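Local coordinates for Non-structural protein NS2 (Bluetongue virus, PDB 1UTY) that binds single-stranded RNA through the amino-terminal RNA-binding domain, the part of the longer viral protein that this chain represents, at residues Gly24-Leu29 with Val43-Val48; Ala65-Asp70 with Ile74-Leu79. One frame throughout, in Å; residues are numbered along the deposited sequence.

In the fold
Contact 1 comes first along the chain and is complete before contact 2 begins. It sets helix 22-29 against strand 44-48, an outermost strand of the chain's mixed beta sheet, about 15 Å from the centre of the chain. Contact 2 pairs strands 64-70 and 73-79, a beta hairpin in the same sheet, only about 3 Å from that centre. The two contact centres lie about 18 Å apart, and their nearest atoms, about 7 Å apart, do not touch. The RNA-binding domain thus has a buried, hydrogen-bonded hairpin at its middle and a small apolar helix-on-strand contact toward one margin, which the second subunit does not touch.

Contact 1: residues Gly24-Leu29 with Val43-Val48; sequences GAIAKL and VAFKPV
Ile-26 meets both Phe-45 and Pro-47 through its CG2 methyl, and this small apolar cluster packs helix 22-29 against strand 44-48, an outermost strand of the chain's mixed beta sheet. Ile-26 CG2 lies 3.4 Å from Pro-47 CG. On its other contact it approaches the phenyl ring at the edge, near the ring plane, with Ile-26 CG2 3.5 Å from Phe-45 CE1. The longer branch of the isoleucine joins in more loosely: Ile-26 CG1 is 4.0 Å from Phe-45 CZ. The methyl owes its place to the first torsion, which sets CG2 anti to the backbone N of Ile-26 while CG1 lies beside that nitrogen (chi1 -72°). On the strand, Phe-45 has CG anti to its own backbone N (chi1 177°), and the far edge of its ring, rather than its CB, comes up to the helix. Beside this cluster the proline ring also meets the helix backbone, with Pro-47 CB 4.1 Å from Ala-27 CA.

No hydrogen bond links the two segments, so the contact is packing alone. Their axes come within 8.0 Å and cross at -47°, leaving one helix face to meet two alternate strand residues. Further out, strand 44-48 is held by backbone hydrogen bonds from Ala-44, Lys-46 and Val-48 to strand 34-39, while Phe-45 also touches Cys-35 of that strand. Pro-47 packs on Ser-30 and Gln-32 in the loop after the helix. Within the helix, the turn carrying Ile-26 is closed by Lys-28 N, which donates to Gly-24 O at 2.9 Å.

Contact 2: residues Ala65-Asp70 with Ile74-Leu79; sequences AYRIQD and IISLML
Arg-67 reaches across an antiparallel beta hairpin, strands 64-70 and 73-79, to touch Ile-74 with its aliphatic part and Ser-76 with its guanidinium edge. Its CB leads to CG, set anti to the backbone N (chi1 179°), and Arg-67 CG meets the Ile-74 CG2 methyl at 3.6 Å. Arg-67 CD then passes Ile-74 CG2 at 3.7 Å. A bend at chi3 (-93°) then turns the guanidinium side-on to Ser-76, and two nitrogens grip one oxygen: NE and NH2 of Arg-67 donate to Ser-76 OG at 2.9 and 3.0 Å. The hydroxyl oxygen lies near the guanidinium plane, so the pair of bonds should restrain the group's rotation. NH2 also forms a salt bridge with Glu-92, giving the charge an acidic partner beyond the hairpin.

Backbone hydrogen bonds run in both directions between Tyr-66 and Leu-77, and between Ile-68 and Ile-75. These residues turn their side chains to the face opposite Arg-67, where Ile-68 and Ile-75 lie side by side. Ile-75 and Leu-77 pack on Ile-12, continuing the apolar core toward strand 10-15. At the hairpin's turn end, Ile-74 packs on Gly-71 of the second subunit. At the other end, back on the arginine's face, the Met-78 sulfur SD sits 3.6 Å from Ala-65 CB.

Contact 1: residues Gly24-Leu29 with Val43-Val48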
ATOM      1  N   GLY A  24      -9.151  -4.556 -19.786  1.00 25.12           N
ATOM      2  CA  GLY A  24      -8.719  -3.697 -20.875  1.00 24.85           C
ATOM      3  C   GLY A  24      -9.166  -4.212 -22.226  1.00 25.24           C
ATOM      4  O   GLY A  24      -9.605  -3.429 -23.078  1.00 24.97           O
ATOM      5  N   ALA A  25      -9.055  -5.530 -22.417  1.00 25.37           N
ATOM      6  CA  ALA A  25      -9.444  -6.176 -23.672  1.00 25.69           C
ATOM      7  C   ALA A  25     -10.916  -5.911 -23.947  1.00 25.78           C
ATOM      8  O   ALA A  25     -11.289  -5.500 -25.043  1.00 25.87           O
ATOM      9  CB  ALA A  25      -9.157  -7.694 -23.625  1.00 25.30           C
ATOM     10  N   ILE A  26     -11.733  -6.125 -22.920  1.00 26.20           N
ATOM     11  CA  ILE A  26     -13.180  -5.981 -22.987  1.00 26.59           C
ATOM     12  C   ILE A  26     -13.590  -4.527 -23.215  1.00 26.38           C
ATOM     13  O   ILE A  26     -14.452  -4.244 -24.036  1.00 26.63           O
ATOM     14  CB  ILE A  26     -13.811  -6.558 -21.689  1.00 26.91           C
ATOM     15  CG1 ILE A  26     -13.731  -8.094 -21.674  1.00 28.21           C
ATOM     16  CG2 ILE A  26     -15.243  -6.064 -21.478  1.00 27.93           C
ATOM     17  CD1 ILE A  26     -14.194  -8.801 -22.952  1.00 29.79           C
ATOM     18  N   ALA A  27     -12.965  -3.609 -22.493  1.00 26.57           N
ATOM     19  CA  ALA A  27     -13.225  -2.195 -22.695  1.00 26.93           C
ATOM     20  C   ALA A  27     -12.928  -1.798 -24.146  1.00 27.11           C
ATOM     21  O   ALA A  27     -13.736  -1.115 -24.789  1.00 27.12           O
ATOM     22  CB  ALA A  27     -12.408  -1.365 -21.716  1.00 26.93           C
ATOM     23  N   LYS A  28     -11.778  -2.252 -24.646  1.00 27.48           N
ATOM     24  CA  LYS A  28     -11.323  -1.995 -26.013  1.00 27.99           C
ATOM     25  C   LYS A  28     -12.271  -2.603 -27.040  1.00 27.80           C
ATOM     26  O   LYS A  28     -12.686  -1.925 -27.974  1.00 27.76           O
ATOM     27  CB  LYS A  28      -9.897  -2.531 -26.216  1.00 28.44           C
ATOM     28  CG  LYS A  28      -9.194  -2.064 -27.508  1.00 29.64           C
ATOM     29  CD  LYS A  28      -7.674  -2.086 -27.344  1.00 31.35           C
ATOM     30  CE  LYS A  28      -6.954  -2.176 -28.686  1.00 32.81           C
ATOM     31  NZ  LYS A  28      -6.908  -0.853 -29.382  1.00 33.29           N
ATOM     32  N   LEU A  29     -12.616  -3.875 -26.848  1.00 27.74           N
ATOM     33  CA  LEU A  29     -13.578  -4.565 -27.697  1.00 27.54           C
ATOM     34  C   LEU A  29     -14.931  -3.839 -27.778  1.00 27.00           C
ATOM     35  O   LEU A  29     -15.599  -3.882 -28.819  1.00 27.05           O
ATOM     36  CB  LEU A  29     -13.773  -6.023 -27.226  1.00 28.19           C
ATOM     37  CG  LEU A  29     -15.189  -6.641 -27.296  1.00 29.47           C
ATOM     38  CD1 LEU A  29     -15.424  -7.376 -28.607  1.00 30.98           C
ATOM     39  CD2 LEU A  29     -15.486  -7.557 -26.116  1.00 31.39           C
ATOM     40  N   VAL A  43     -23.191  -7.010  -7.730  1.00 17.12           N
ATOM     41  CA  VAL A  43     -21.910  -6.992  -8.429  1.00 17.00           C
ATOM     42  C   VAL A  43     -22.098  -6.656  -9.898  1.00 16.72           C
ATOM     43  O   VAL A  43     -23.197  -6.805 -10.444  1.00 16.63           O
ATOM     44  CB  VAL A  43     -21.137  -8.310  -8.228  1.00 17.29           C
ATOM     45  CG1 VAL A  43     -21.200  -8.716  -6.750  1.00 16.80           C
ATOM     46  CG2 VAL A  43     -21.696  -9.425  -9.124  1.00 18.39           C
ATOM     47  N   ALA A  44     -21.042  -6.165 -10.533  1.00 17.03           N
ATOM     48  CA  ALA A  44     -21.118  -5.839 -11.954  1.00 17.83           C
ATOM     49  C   ALA A  44     -19.770  -5.840 -12.628  1.00 18.67           C
ATOM     50  O   ALA A  44     -18.764  -5.474 -12.038  1.00 19.39           O
ATOM     51  CB  ALA A  44     -21.854  -4.478 -12.196  1.00 17.08           C
ATOM     52  N   PHE A  45     -19.765  -6.246 -13.887  1.00 19.70           N
ATOM     53  CA  PHE A  45     -18.608  -6.094 -14.751  1.00 20.94           C
ATOM     54  C   PHE A  45     -19.183  -5.396 -15.980  1.00 20.75           C
ATOM     55  O   PHE A  45     -20.111  -5.902 -16.600  1.00 20.25           O
ATOM     56  CB  PHE A  45     -18.012  -7.479 -15.054  1.00 21.65           C
ATOM     57  CG  PHE A  45     -16.839  -7.470 -16.016  1.00 25.85           C
ATOM     58  CD1 PHE A  45     -17.042  -7.402 -17.395  1.00 30.39           C
ATOM     59  CD2 PHE A  45     -15.534  -7.577 -15.549  1.00 29.50           C
ATOM     60  CE1 PHE A  45     -15.951  -7.411 -18.294  1.00 32.53           C
ATOM     61  CE2 PHE A  45     -14.444  -7.584 -16.430  1.00 30.59           C
ATOM     62  CZ  PHE A  45     -14.651  -7.508 -17.801  1.00 31.72           C
ATOM     63  N   LYS A  46     -18.676  -4.208 -16.310  1.00 21.41           N
ATOM     64  CA  LYS A  46     -19.209  -3.478 -17.455  1.00 22.08           C
ATOM     65  C   LYS A  46     -18.273  -2.418 -17.989  1.00 22.36           C
ATOM     66  O   LYS A  46     -17.835  -1.562 -17.232  1.00 22.85           O
ATOM     67  CB  LYS A  46     -20.572  -2.833 -17.129  1.00 22.34           C
ATOM     68  CG  LYS A  46     -21.033  -1.849 -18.197  1.00 22.51           C
ATOM     69  CD  LYS A  46     -22.515  -1.518 -18.127  1.00 24.35           C
ATOM     70  CE  LYS A  46     -23.003  -0.939 -19.466  1.00 24.44           C
ATOM     71  NZ  LYS A  46     -24.404  -0.399 -19.414  1.00 26.14           N
ATOM     72  N   PRO A  47     -17.985  -2.465 -19.297  1.00 22.75           N
ATOM     73  CA  PRO A  47     -17.268  -1.381 -19.982  1.00 22.27           C
ATOM     74  C   PRO A  47     -18.094  -0.098 -19.946  1.00 21.88           C
ATOM     75  O   PRO A  47     -19.265  -0.133 -20.314  1.00 21.72           O
ATOM     76  CB  PRO A  47     -17.165  -1.882 -21.431  1.00 22.15           C
ATOM     77  CG  PRO A  47     -17.336  -3.328 -21.344  1.00 23.17           C
ATOM     78  CD  PRO A  47     -18.312  -3.569 -20.223  1.00 22.65           C
ATOM     79  N   VAL A  48     -17.498   1.002 -19.489  1.00 21.44           N
ATOM     80  CA  VAL A  48     -18.220   2.275 -19.379  1.00 20.98           C
ATOM     81  C   VAL A  48     -17.413   3.479 -19.872  1.00 21.07           C
ATOM     82  O   VAL A  48     -16.192   3.399 -20.035  1.00 20.97           O
ATOM     83  CB  VAL A  48     -18.723   2.541 -17.943  1.00 21.00           C
ATOM     84  CG1 VAL A  48     -19.855   1.600 -17.606  1.00 19.74           C
ATOM     85  CG2 VAL A  48     -17.570   2.452 -16.924  1.00 19.23           C
TER

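Contact 2: residues Ala65-Asp70 with Ile74-Leu79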
ATOM      1  N   ALA A  65      -1.407  -7.979  -9.369  1.00 20.03           N
ATOM      2  CA  ALA A  65      -2.132  -7.893  -8.120  1.00 19.88           C
ATOM      3  C   ALA A  65      -2.108  -6.440  -7.653  1.00 20.12           C
ATOM      4  O   ALA A  65      -1.041  -5.868  -7.471  1.00 19.76           O
ATOM      5  CB  ALA A  65      -1.476  -8.776  -7.090  1.00 19.86           C
ATOM      6  N   TYR A  66      -3.289  -5.848  -7.475  1.00 20.55           N
ATOM      7  CA  TYR A  66      -3.411  -4.448  -7.078  1.00 20.56           C
ATOM      8  C   TYR A  66      -4.289  -4.302  -5.831  1.00 20.97           C
ATOM      9  O   TYR A  66      -5.412  -4.797  -5.783  1.00 20.61           O
ATOM     10  CB  TYR A  66      -3.994  -3.617  -8.217  1.00 20.20           C
ATOM     11  CG  TYR A  66      -3.228  -3.707  -9.517  1.00 20.02           C
ATOM     12  CD1 TYR A  66      -2.126  -2.902  -9.740  1.00 20.45           C
ATOM     13  CD2 TYR A  66      -3.618  -4.588 -10.534  1.00 20.02           C
ATOM     14  CE1 TYR A  66      -1.423  -2.965 -10.920  1.00 21.65           C
ATOM     15  CE2 TYR A  66      -2.928  -4.651 -11.730  1.00 19.18           C
ATOM     16  CZ  TYR A  66      -1.826  -3.831 -11.908  1.00 20.28           C
ATOM     17  OH  TYR A  66      -1.098  -3.855 -13.063  1.00 20.80           O
ATOM     18  N   ARG A  67      -3.757  -3.624  -4.825  1.00 21.38           N
ATOM     19  CA  ARG A  67      -4.492  -3.372  -3.594  1.00 22.34           C
ATOM     20  C   ARG A  67      -4.690  -1.879  -3.421  1.00 22.27           C
ATOM     21  O   ARG A  67      -3.734  -1.151  -3.168  1.00 22.64           O
ATOM     22  CB  ARG A  67      -3.736  -3.950  -2.399  1.00 22.41           C
ATOM     23  CG  ARG A  67      -4.394  -3.729  -1.044  1.00 24.32           C
ATOM     24  CD  ARG A  67      -3.866  -4.673   0.035  1.00 27.49           C
ATOM     25  NE  ARG A  67      -4.688  -5.887   0.141  1.00 29.56           N
ATOM     26  CZ  ARG A  67      -4.312  -7.023   0.746  1.00 31.08           C
ATOM     27  NH1 ARG A  67      -3.091  -7.143   1.296  1.00 29.11           N
ATOM     28  NH2 ARG A  67      -5.162  -8.047   0.805  1.00 29.06           N
ATOM     29  N   ILE A  68      -5.925  -1.417  -3.567  1.00 22.14           N
ATOM     30  CA  ILE A  68      -6.198  -0.006  -3.346  1.00 22.11           C
ATOM     31  C   ILE A  68      -6.306   0.265  -1.857  1.00 22.51           C
ATOM     32  O   ILE A  68      -7.095  -0.370  -1.178  1.00 21.78           O
ATOM     33  CB  ILE A  68      -7.470   0.443  -4.077  1.00 22.04           C
ATOM     34  CG1 ILE A  68      -7.275   0.348  -5.592  1.00 22.11           C
ATOM     35  CG2 ILE A  68      -7.842   1.868  -3.658  1.00 21.31           C
ATOM     36  CD1 ILE A  68      -8.579   0.224  -6.386  1.00 22.57           C
ATOM     37  N   GLN A  69      -5.507   1.210  -1.355  1.00 23.60           N
ATOM     38  CA  GLN A  69      -5.529   1.514   0.076  1.00 24.76           C
ATOM     39  C   GLN A  69      -6.048   2.899   0.436  1.00 25.06           C
ATOM     40  O   GLN A  69      -5.366   3.929   0.309  1.00 24.98           O
ATOM     41  CB  GLN A  69      -4.191   1.213   0.736  1.00 25.08           C
ATOM     42  CG  GLN A  69      -4.284  -0.001   1.626  0.65 26.74           C
ATOM     43  CD  GLN A  69      -3.285  -1.058   1.259  0.65 28.39           C
ATOM     44  OE1 GLN A  69      -2.698  -1.007   0.181  0.65 30.42           O
ATOM     45  NE2 GLN A  69      -3.070  -2.020   2.159  0.65 28.85           N
ATOM     46  N   ASP A  70      -7.282   2.880   0.908  1.00 25.23           N
ATOM     47  CA  ASP A  70      -8.027   4.082   1.174  1.00 25.57           C
ATOM     48  C   ASP A  70      -8.433   4.094   2.645  1.00 25.90           C
ATOM     49  O   ASP A  70      -9.615   4.006   2.985  1.00 25.59           O
ATOM     50  CB  ASP A  70      -9.243   4.127   0.245  1.00 25.21           C
ATOM     51  CG  ASP A  70      -9.956   5.444   0.295  1.00 25.41           C
ATOM     52  OD1 ASP A  70      -9.419   6.386   0.934  1.00 24.62           O
ATOM     53  OD2 ASP A  70     -11.068   5.617  -0.268  1.00 25.27           O
ATOM     54  N   ILE A  74     -10.091  -1.139   1.928  1.00 27.02           N
ATOM     55  CA  ILE A  74      -9.040  -1.817   1.170  1.00 25.62           C
ATOM     56  C   ILE A  74      -9.685  -2.716   0.116  1.00 24.81           C
ATOM     57  O   ILE A  74     -10.463  -3.618   0.452  1.00 24.70           O
ATOM     58  CB  ILE A  74      -8.128  -2.632   2.125  1.00 25.61           C
ATOM     59  CG1 ILE A  74      -7.560  -1.731   3.232  1.00 25.83           C
ATOM     60  CG2 ILE A  74      -6.984  -3.223   1.378  1.00 25.12           C
ATOM     61  CD1 ILE A  74      -7.230  -2.438   4.519  1.00 26.32           C
ATOM     62  N   ILE A  75      -9.372  -2.458  -1.151  1.00 23.61           N
ATOM     63  CA  ILE A  75      -9.891  -3.256  -2.266  1.00 22.91           C
ATOM     64  C   ILE A  75      -8.765  -4.042  -2.945  1.00 22.31           C
ATOM     65  O   ILE A  75      -7.834  -3.447  -3.478  1.00 21.84           O
ATOM     66  CB  ILE A  75     -10.625  -2.357  -3.292  1.00 23.08           C
ATOM     67  CG1 ILE A  75     -11.600  -1.411  -2.581  1.00 23.47           C
ATOM     68  CG2 ILE A  75     -11.395  -3.210  -4.294  1.00 21.83           C
ATOM     69  CD1 ILE A  75     -11.337   0.055  -2.828  1.00 24.19           C
ATOM     70  N   SER A  76      -8.853  -5.369  -2.919  1.00 21.73           N
ATOM     71  CA  SER A  76      -7.800  -6.215  -3.486  1.00 22.21           C
ATOM     72  C   SER A  76      -8.256  -6.807  -4.805  1.00 22.33           C
ATOM     73  O   SER A  76      -9.312  -7.434  -4.871  1.00 22.59           O
ATOM     74  CB  SER A  76      -7.422  -7.359  -2.540  1.00 21.95           C
ATOM     75  OG  SER A  76      -7.048  -6.869  -1.272  1.00 23.11           O
ATOM     76  N   LEU A  77      -7.450  -6.632  -5.845  1.00 22.02           N
ATOM     77  CA  LEU A  77      -7.853  -7.056  -7.177  1.00 22.11           C
ATOM     78  C   LEU A  77      -6.764  -7.859  -7.876  1.00 22.22           C
ATOM     79  O   LEU A  77      -5.584  -7.464  -7.900  1.00 22.32           O
ATOM     80  CB  LEU A  77      -8.230  -5.857  -8.039  1.00 21.79           C
ATOM     81  CG  LEU A  77      -9.287  -4.890  -7.525  1.00 22.19           C
ATOM     82  CD1 LEU A  77      -8.601  -3.635  -6.927  1.00 21.34           C
ATOM     83  CD2 LEU A  77     -10.236  -4.524  -8.658  1.00 19.11           C
ATOM     84  N   MET A  78      -7.174  -8.992  -8.430  1.00 21.88           N
ATOM     85  CA  MET A  78      -6.341  -9.736  -9.360  1.00 22.05           C
ATOM     86  C   MET A  78      -6.808  -9.457 -10.779  1.00 22.07           C
ATOM     87  O   MET A  78      -7.908  -9.856 -11.171  1.00 21.93           O
ATOM     88  CB  MET A  78      -6.419 -11.230  -9.070  1.00 22.26           C
ATOM     89  CG  MET A  78      -5.849 -11.645  -7.734  1.00 22.02           C
ATOM     90  SD  MET A  78      -4.120 -11.162  -7.529  1.00 23.26           S
ATOM     91  CE  MET A  78      -3.800 -11.970  -6.017  1.00 20.37           C
ATOM     92  N   LEU A  79      -5.987  -8.749 -11.546  1.00 22.24           N
ATOM     93  CA  LEU A  79      -6.320  -8.488 -12.949  1.00 22.35           C
ATOM     94  C   LEU A  79      -5.408  -9.300 -13.826  1.00 22.66           C
ATOM     95  O   LEU A  79      -4.197  -9.033 -13.875  1.00 23.54           O
ATOM     96  CB  LEU A  79      -6.204  -6.993 -13.287  1.00 21.74           C
ATOM     97  CG  LEU A  79      -6.911  -6.028 -12.327  1.00 22.01           C
ATOM     98  CD1 LEU A  79      -6.677  -4.585 -12.759  1.00 20.39           C
ATOM     99  CD2 LEU A  79      -8.445  -6.351 -12.189  1.00 20.60           C
TER